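PDB 6E1R: tailspike protein from Acinetobacter phage vB_ApiP_P1, which probably binds the capsular polysaccharide of its Acinetobacter host and cleaves it as a trimeric hydrolase, so that the phage can reach the cell surface. Local coordinates for the interface of chains A and B. Coordinates in Å, arbitrary orientation; residue numbers count along the deposited sequence, not the author numbering. Chains: chain A/B, Tailspike protein.

The interface of chains A and B. Residues chain A 469, 486, 488, 504-506; chain B 466, 490, 499, 501, 503.
B:Leu490 is the knob at the centre of this patch, where the C-terminal beta-sheet domains of two chains of the tailspike trimer meet. It projects from strand 484-494 of chain B with CG beside its backbone N and roughly anti to its carbonyl carbon (chi1 -83°) and an extended second torsion, and its two methyls part company at the chain A sheet. CD1 pushes up to the backbone of strand 497-507, 3.5 Å from the amide N of A:Ser505, with CB of A:Glu488 on another flank. CD2 turns to A:Leu469, which comes tip to tip and offers CD1 at 3.9 Å. A:Val486 lies alongside, running past B:Leu490 in the opposite direction; its CG2 sits 4.1 Å from CB of B:Leu490, while CG1 rests 3.7 Å from the backbone N of B:Gly466. That glycine brings only main chain to the seam, and A:Leu469 also packs CD2 against its CA. Next to A:Val486, on the same flank at the base of the leucine, the CB methyl of A:Ala506 touches the carbonyl O and CB of B:Leu490.

Further out, B:Ile503 sets the tip of its longer branch, CD1, 3.6 Å from CA of A:Gly504, a methyl against glycine backbone.

The polar rim has no direct hydrogen bond or salt bridge between the chains. B:Ser501 holds its hydroxyl anti to its own backbone N (chi1 177°), and its CB packs against the carbonyl O of A:Ser505. Water 1 bridges the seam instead: the amide N-H of A:Ser505 points at it fairly straight (162° at H) over 3.3 Å, and on the chain B side the water lies 3.1 Å from the hydroxyl OG of B:Ser501.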
# COMPACT_ATOMS: atom_id res chain seq x y z
N LEU A 469 9.84 46.80 -2.82
CA LEU A 469 10.66 46.89 -4.03
C LEU A 469 9.72 46.90 -5.23
O LEU A 469 9.04 45.91 -5.50
CB LEU A 469 11.64 45.72 -4.11
CG LEU A 469 12.55 45.69 -5.34
CD1 LEU A 469 13.43 46.93 -5.40
CD2 LEU A 469 13.40 44.43 -5.35
N VAL A 486 13.42 50.94 -10.90
CA VAL A 486 13.27 50.24 -9.63
C VAL A 486 13.22 51.28 -8.52
O VAL A 486 13.91 52.30 -8.57
CB VAL A 486 14.41 49.22 -9.39
CG1 VAL A 486 14.36 48.13 -10.45
CG2 VAL A 486 15.76 49.91 -9.39
N GLU A 488 12.93 51.64 -4.09
CA GLU A 488 13.03 51.01 -2.78
C GLU A 488 12.30 51.89 -1.78
O GLU A 488 12.69 53.04 -1.55
CB GLU A 488 14.50 50.84 -2.38
CG GLU A 488 14.73 50.06 -1.10
CD GLU A 488 14.77 48.56 -1.33
OE1 GLU A 488 14.17 48.08 -2.32
OE2 GLU A 488 15.42 47.85 -0.53
N GLY A 504 15.73 54.60 -2.24
CA GLY A 504 16.56 54.80 -3.41
C GLY A 504 15.80 54.47 -4.67
O GLY A 504 14.63 54.08 -4.63
N SER A 505 16.48 54.66 -5.80
CA SER A 505 15.88 54.40 -7.10
C SER A 505 16.99 54.20 -8.12
O SER A 505 18.15 54.56 -7.89
CB SER A 505 14.95 55.55 -7.53
OG SER A 505 15.69 56.74 -7.74
N ALA A 506 16.61 53.63 -9.26
CA ALA A 506 17.54 53.42 -10.37
C ALA A 506 16.74 53.27 -11.65
O ALA A 506 15.60 52.78 -11.64
CB ALA A 506 18.44 52.20 -10.14
N GLY B 466 16.07 44.91 -9.76
CA GLY B 466 15.89 44.50 -8.39
C GLY B 466 17.01 45.03 -7.53
O GLY B 466 17.74 45.94 -7.92
N LEU B 490 20.87 48.83 -5.99
CA LEU B 490 19.70 48.77 -6.86
C LEU B 490 20.16 48.72 -8.31
O LEU B 490 20.94 49.57 -8.75
CB LEU B 490 18.79 49.98 -6.65
CG LEU B 490 17.80 49.93 -5.48
CD1 LEU B 490 16.89 51.15 -5.51
CD2 LEU B 490 16.99 48.65 -5.53
N TYR B 499 22.00 50.45 -15.24
CA TYR B 499 21.71 51.37 -14.14
C TYR B 499 21.97 50.67 -12.82
O TYR B 499 21.34 49.65 -12.52
CB TYR B 499 20.26 51.87 -14.21
CG TYR B 499 19.92 52.56 -15.51
CD1 TYR B 499 20.04 53.94 -15.64
CD2 TYR B 499 19.47 51.84 -16.60
CE1 TYR B 499 19.73 54.57 -16.82
CE2 TYR B 499 19.16 52.46 -17.79
CZ TYR B 499 19.29 53.83 -17.90
OH TYR B 499 18.98 54.46 -19.08
N SER B 501 22.81 51.70 -8.56
CA SER B 501 22.82 52.75 -7.55
C SER B 501 23.14 52.11 -6.21
O SER B 501 22.40 51.23 -5.75
CB SER B 501 21.47 53.47 -7.50
OG SER B 501 21.46 54.45 -6.47
N ILE B 503 22.80 51.85 -2.71
CA ILE B 503 21.87 52.35 -1.70
C ILE B 503 22.59 52.62 -0.39
O ILE B 503 22.29 53.60 0.30
CB ILE B 503 20.72 51.34 -1.53
CG1 ILE B 503 19.76 51.42 -2.72
CG2 ILE B 503 19.99 51.58 -0.23
CD1 ILE B 503 19.52 52.83 -3.21
O HOH W 1 19.29 56.17 -5.16